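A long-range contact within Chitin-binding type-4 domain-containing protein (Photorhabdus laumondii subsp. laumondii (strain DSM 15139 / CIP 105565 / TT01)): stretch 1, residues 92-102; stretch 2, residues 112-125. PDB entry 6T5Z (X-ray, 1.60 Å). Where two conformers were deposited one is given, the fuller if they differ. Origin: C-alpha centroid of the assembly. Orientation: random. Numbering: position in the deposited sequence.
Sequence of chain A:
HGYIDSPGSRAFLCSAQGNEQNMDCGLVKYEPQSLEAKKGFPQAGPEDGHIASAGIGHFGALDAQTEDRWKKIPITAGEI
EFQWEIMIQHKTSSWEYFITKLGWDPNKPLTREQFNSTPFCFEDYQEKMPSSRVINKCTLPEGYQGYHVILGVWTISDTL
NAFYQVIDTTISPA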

# COMPACT_ATOMS: atom_id res chain seq x y z
N THR A 92 5.39 -7.03 15.34
CA THR A 92 5.64 -6.71 13.95
C THR A 92 6.96 -7.31 13.47
O THR A 92 8.00 -7.08 14.07
CB THR A 92 5.67 -5.19 13.78
OG1 THR A 92 4.37 -4.66 14.09
CG2 THR A 92 6.05 -4.80 12.35
N SER A 93 6.90 -8.07 12.36
CA SER A 93 8.13 -8.51 11.71
C SER A 93 8.79 -7.37 10.95
O SER A 93 10.00 -7.14 11.09
CB SER A 93 7.84 -9.66 10.74
OG SER A 93 7.47 -10.85 11.42
N SER A 94 8.02 -6.63 10.16
CA SER A 94 8.63 -5.64 9.28
C SER A 94 7.59 -4.71 8.69
O SER A 94 6.39 -4.99 8.72
CB SER A 94 9.39 -6.31 8.14
OG SER A 94 8.47 -6.99 7.30
N TRP A 95 8.09 -3.61 8.13
CA TRP A 95 7.38 -2.70 7.24
C TRP A 95 8.16 -2.70 5.93
O TRP A 95 9.38 -2.53 5.94
CB TRP A 95 7.34 -1.28 7.82
CG TRP A 95 7.04 -1.26 9.28
CD1 TRP A 95 7.93 -1.44 10.31
CD2 TRP A 95 5.76 -1.10 9.88
NE1 TRP A 95 7.27 -1.37 11.51
CE2 TRP A 95 5.93 -1.17 11.27
CE3 TRP A 95 4.47 -0.90 9.36
CZ2 TRP A 95 4.87 -1.05 12.16
CZ3 TRP A 95 3.42 -0.77 10.25
CH2 TRP A 95 3.62 -0.86 11.63
N GLU A 96 7.47 -2.89 4.81
CA GLU A 96 8.20 -2.93 3.55
C GLU A 96 7.34 -2.35 2.44
O GLU A 96 6.11 -2.26 2.55
CB GLU A 96 8.64 -4.36 3.20
CG GLU A 96 7.49 -5.28 2.89
CD GLU A 96 7.96 -6.67 2.43
OE1 GLU A 96 9.18 -6.93 2.40
OE2 GLU A 96 7.08 -7.49 2.12
N TYR A 97 8.01 -1.94 1.36
CA TYR A 97 7.38 -1.17 0.30
C TYR A 97 7.86 -1.66 -1.06
O TYR A 97 9.06 -1.82 -1.27
CB TYR A 97 7.67 0.34 0.48
CG TYR A 97 7.13 0.81 1.80
CD1 TYR A 97 7.90 0.74 2.96
CD2 TYR A 97 5.82 1.29 1.90
CE1 TYR A 97 7.38 1.13 4.20
CE2 TYR A 97 5.31 1.69 3.11
CZ TYR A 97 6.07 1.60 4.25
OH TYR A 97 5.54 2.01 5.45
N PHE A 98 6.90 -1.92 -1.95
CA PHE A 98 7.12 -2.28 -3.34
C PHE A 98 6.63 -1.14 -4.23
O PHE A 98 5.75 -0.37 -3.84
CB PHE A 98 6.37 -3.57 -3.69
CG PHE A 98 6.81 -4.78 -2.92
CD1 PHE A 98 7.69 -5.69 -3.49
CD2 PHE A 98 6.31 -5.04 -1.63
CE1 PHE A 98 8.10 -6.83 -2.79
CE2 PHE A 98 6.71 -6.17 -0.93
CZ PHE A 98 7.61 -7.07 -1.51
N ILE A 99 7.16 -1.05 -5.44
CA ILE A 99 6.63 -0.07 -6.38
C ILE A 99 6.44 -0.74 -7.74
O ILE A 99 7.10 -1.73 -8.07
CB ILE A 99 7.53 1.18 -6.48
CG1 ILE A 99 6.80 2.33 -7.19
CG2 ILE A 99 8.88 0.86 -7.15
CD1 ILE A 99 7.48 3.66 -7.02
N THR A 100 5.48 -0.21 -8.50
CA THR A 100 5.25 -0.70 -9.85
C THR A 100 6.52 -0.56 -10.69
O THR A 100 7.34 0.33 -10.46
CB THR A 100 4.10 0.07 -10.52
OG1 THR A 100 4.17 1.46 -10.17
CG2 THR A 100 2.76 -0.49 -10.05
N LYS A 101 6.67 -1.47 -11.65
CA LYS A 101 7.81 -1.43 -12.56
C LYS A 101 7.75 -0.20 -13.45
O LYS A 101 6.68 0.32 -13.76
CB LYS A 101 7.83 -2.67 -13.46
CG LYS A 101 8.26 -3.96 -12.80
CD LYS A 101 8.10 -5.13 -13.77
CE LYS A 101 8.61 -6.42 -13.17
NZ LYS A 101 8.09 -7.63 -13.87
N LEU A 102 8.93 0.26 -13.87
CA LEU A 102 9.00 1.19 -14.98
C LEU A 102 8.42 0.51 -16.21
O LEU A 102 8.81 -0.61 -16.55
CB LEU A 102 10.44 1.62 -15.23
CG LEU A 102 11.12 2.39 -14.09
CD1 LEU A 102 12.58 2.68 -14.46
CD2 LEU A 102 10.38 3.67 -13.76
N ARG A 112 1.78 -9.45 -9.83
CA ARG A 112 3.20 -9.53 -9.49
C ARG A 112 4.06 -9.07 -10.66
O ARG A 112 5.10 -8.44 -10.45
CB ARG A 112 3.55 -10.95 -9.06
CG ARG A 112 2.96 -11.26 -7.70
CD ARG A 112 2.68 -12.74 -7.48
NE ARG A 112 2.27 -12.95 -6.09
CZ ARG A 112 1.07 -12.64 -5.60
NH1 ARG A 112 0.15 -12.11 -6.39
NH2 ARG A 112 0.80 -12.85 -4.31
N GLU A 113 3.62 -9.34 -11.89
CA GLU A 113 4.36 -8.88 -13.05
C GLU A 113 4.36 -7.36 -13.15
O GLU A 113 5.31 -6.78 -13.69
CB GLU A 113 3.77 -9.52 -14.31
CG GLU A 113 4.60 -9.35 -15.57
CD GLU A 113 4.26 -8.09 -16.33
OE1 GLU A 113 3.16 -7.53 -16.12
OE2 GLU A 113 5.10 -7.66 -17.15
N GLN A 114 3.33 -6.70 -12.61
CA GLN A 114 3.27 -5.24 -12.65
C GLN A 114 4.18 -4.58 -11.62
O GLN A 114 4.49 -3.39 -11.76
CB GLN A 114 1.82 -4.78 -12.43
CG GLN A 114 0.89 -5.13 -13.60
CD GLN A 114 0.64 -3.94 -14.52
OE1 GLN A 114 1.54 -3.47 -15.22
NE2 GLN A 114 -0.61 -3.46 -14.53
N PHE A 115 4.60 -5.32 -10.59
CA PHE A 115 5.41 -4.81 -9.49
C PHE A 115 6.84 -5.29 -9.62
O PHE A 115 7.11 -6.37 -10.14
CB PHE A 115 4.85 -5.29 -8.14
CG PHE A 115 3.73 -4.45 -7.60
CD1 PHE A 115 4.00 -3.22 -7.02
CD2 PHE A 115 2.42 -4.90 -7.65
CE1 PHE A 115 2.96 -2.44 -6.51
CE2 PHE A 115 1.38 -4.12 -7.14
CZ PHE A 115 1.66 -2.89 -6.57
N ASN A 116 7.78 -4.47 -9.15
CA ASN A 116 9.12 -4.97 -8.91
C ASN A 116 9.04 -6.15 -7.95
O ASN A 116 8.17 -6.21 -7.07
CB ASN A 116 10.02 -3.87 -8.35
CG ASN A 116 10.41 -2.84 -9.40
OD1 ASN A 116 10.61 -3.17 -10.57
ND2 ASN A 116 10.51 -1.58 -8.99
N SER A 117 9.93 -7.13 -8.14
CA SER A 117 9.83 -8.37 -7.38
C SER A 117 10.31 -8.22 -5.94
O SER A 117 9.90 -8.99 -5.08
CB SER A 117 10.59 -9.49 -8.07
OG SER A 117 11.99 -9.27 -8.00
N THR A 118 11.17 -7.26 -5.67
CA THR A 118 11.67 -7.08 -4.32
C THR A 118 11.32 -5.67 -3.85
O THR A 118 11.09 -4.78 -4.66
CB THR A 118 13.19 -7.29 -4.25
OG1 THR A 118 13.82 -6.37 -5.14
CG2 THR A 118 13.55 -8.72 -4.63
N PRO A 119 11.25 -5.46 -2.53
CA PRO A 119 10.90 -4.13 -2.02
C PRO A 119 12.02 -3.13 -2.25
O PRO A 119 13.20 -3.49 -2.24
CB PRO A 119 10.69 -4.38 -0.53
CG PRO A 119 11.58 -5.53 -0.22
CD PRO A 119 11.43 -6.43 -1.44
N PHE A 120 11.64 -1.86 -2.41
CA PHE A 120 12.66 -0.82 -2.43
C PHE A 120 12.95 -0.26 -1.05
O PHE A 120 13.86 0.56 -0.90
CB PHE A 120 12.26 0.34 -3.36
CG PHE A 120 11.07 1.13 -2.89
CD1 PHE A 120 11.23 2.23 -2.05
CD2 PHE A 120 9.80 0.78 -3.30
CE1 PHE A 120 10.12 2.98 -1.64
CE2 PHE A 120 8.69 1.52 -2.90
CZ PHE A 120 8.85 2.60 -2.06
N CYS A 121 12.20 -0.67 -0.03
CA CYS A 121 12.41 -0.16 1.31
C CYS A 121 11.94 -1.23 2.30
O CYS A 121 10.89 -1.83 2.10
CB CYS A 121 11.66 1.17 1.52
SG CYS A 121 11.90 1.93 3.13
N PHE A 122 12.73 -1.46 3.35
CA PHE A 122 12.45 -2.55 4.28
C PHE A 122 12.96 -2.15 5.66
O PHE A 122 14.15 -1.86 5.81
CB PHE A 122 13.11 -3.85 3.82
CG PHE A 122 12.79 -5.04 4.68
CD1 PHE A 122 13.56 -5.34 5.80
CD2 PHE A 122 11.76 -5.91 4.34
CE1 PHE A 122 13.26 -6.45 6.60
CE2 PHE A 122 11.46 -7.01 5.12
CZ PHE A 122 12.22 -7.28 6.25
N GLU A 123 12.08 -2.18 6.65
CA GLU A 123 12.46 -1.89 8.03
C GLU A 123 12.08 -3.06 8.91
O GLU A 123 10.89 -3.39 9.04
CB GLU A 123 11.81 -0.59 8.52
CG GLU A 123 12.26 -0.20 9.92
CD GLU A 123 11.82 1.20 10.33
OE1 GLU A 123 11.48 2.02 9.44
OE2 GLU A 123 11.81 1.46 11.55
N ASP A 124 13.08 -3.70 9.50
CA ASP A 124 12.89 -4.86 10.37
C ASP A 124 12.55 -4.39 11.78
O ASP A 124 13.28 -3.59 12.36
CB ASP A 124 14.19 -5.69 10.35
CG ASP A 124 14.05 -7.06 11.00
OD1 ASP A 124 13.12 -7.29 11.80
OD2 ASP A 124 14.92 -7.92 10.73
N TYR A 125 11.43 -4.86 12.32
CA TYR A 125 11.02 -4.50 13.67
C TYR A 125 11.29 -5.59 14.70
O TYR A 125 10.99 -5.38 15.88
CB TYR A 125 9.53 -4.12 13.71
CG TYR A 125 9.28 -2.66 13.96
CD1 TYR A 125 9.97 -1.68 13.25
CD2 TYR A 125 8.34 -2.25 14.89
CE1 TYR A 125 9.74 -0.33 13.47
CE2 TYR A 125 8.09 -0.89 15.11
CZ TYR A 125 8.79 0.05 14.40
OH TYR A 125 8.55 1.40 14.63
O HOH W 1 9.78 -2.33 -5.28
O HOH W 2 7.87 -8.84 -11.33
O HOH W 3 11.35 -1.22 -12.61

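The strands through Trp95 and Glu123 run antiparallel, their N-to-C directions 173° apart and their axes 4.7 Å apart at closest approach. The backbone pairing is read from donor-acceptor geometry. Trp95 and Glu123 form a reciprocal pair: Trp95 N donates to Glu123 O at 3.0 Å (N-H...O angle 165°), and Glu123 N donates to Trp95 O at 2.8 Å (170°). One step along, Tyr125 N reaches Ser93 O at 3.0 Å and 162°. In the other direction Tyr97 N donates to Cys121 O at 3.0 Å, but at 143°, and Tyr97 O is taken by Phe120 N at 2.8 Å and 132°. The less linear angles, and the use of Phe120 N rather than Cys121 N as donor, mark a departure from the regular ladder.

Several carbonyls also receive CA-H...O contacts, as from Ser94 CA to Glu123 O (3.2 Å) and Glu96 CA to Cys121 O (3.2 Å). Proximity alone is no evidence of bonding: Ser93 O and Asp124 OD1 lie 3.2 Å apart, yet both are acceptors.

Beyond Tyr97 the two stretches stay linked partly through water. Ile99 N donates to water 1 at 2.9 Å, and that water donates to Thr118 O at 2.8 Å, spanning a gap with no direct bond. Ile99 O accepts directly from Asn116 N (3.0 Å, 164°), and Lys101 N donates to Gln114 O (2.9 Å, 170°); these two bonds flank the single bridge between Thr100 and Phe115. The type I turn from Arg112 to Phe115 is closed by Phe115 N to Arg112 O at 3.2 Å.

The extended Lys101 side chain finds its direct acceptor in a backbone carbonyl, with NZ 2.9 Å from Glu113 O. The Glu113 carboxylate is farther off, OE2 lying 4.4 Å from Lys101 NZ, beyond a salt bridge. Lys101 NZ also donates to water 2 (2.8 Å), which donates to Phe115 O (2.8 Å). Water 3 similarly joins Leu102 N, at 3.1 Å, to Asn116 OD1, at 2.9 Å; Asn116 ND2 is satisfied elsewhere in the structure.

Aromatic packing accompanies this network. The edge of Trp95 meets the face of Tyr125, with the five-membered ring centroid 4.4 Å from the Tyr125 centroid and the planes at 82°. Trp95 NE1 sits over that face, 3.2 Å from Tyr125 CD1. Pro119 CB lies 4.2 Å from the Phe98 ring centroid and only 9° off its normal, a CH-pi contact over the face.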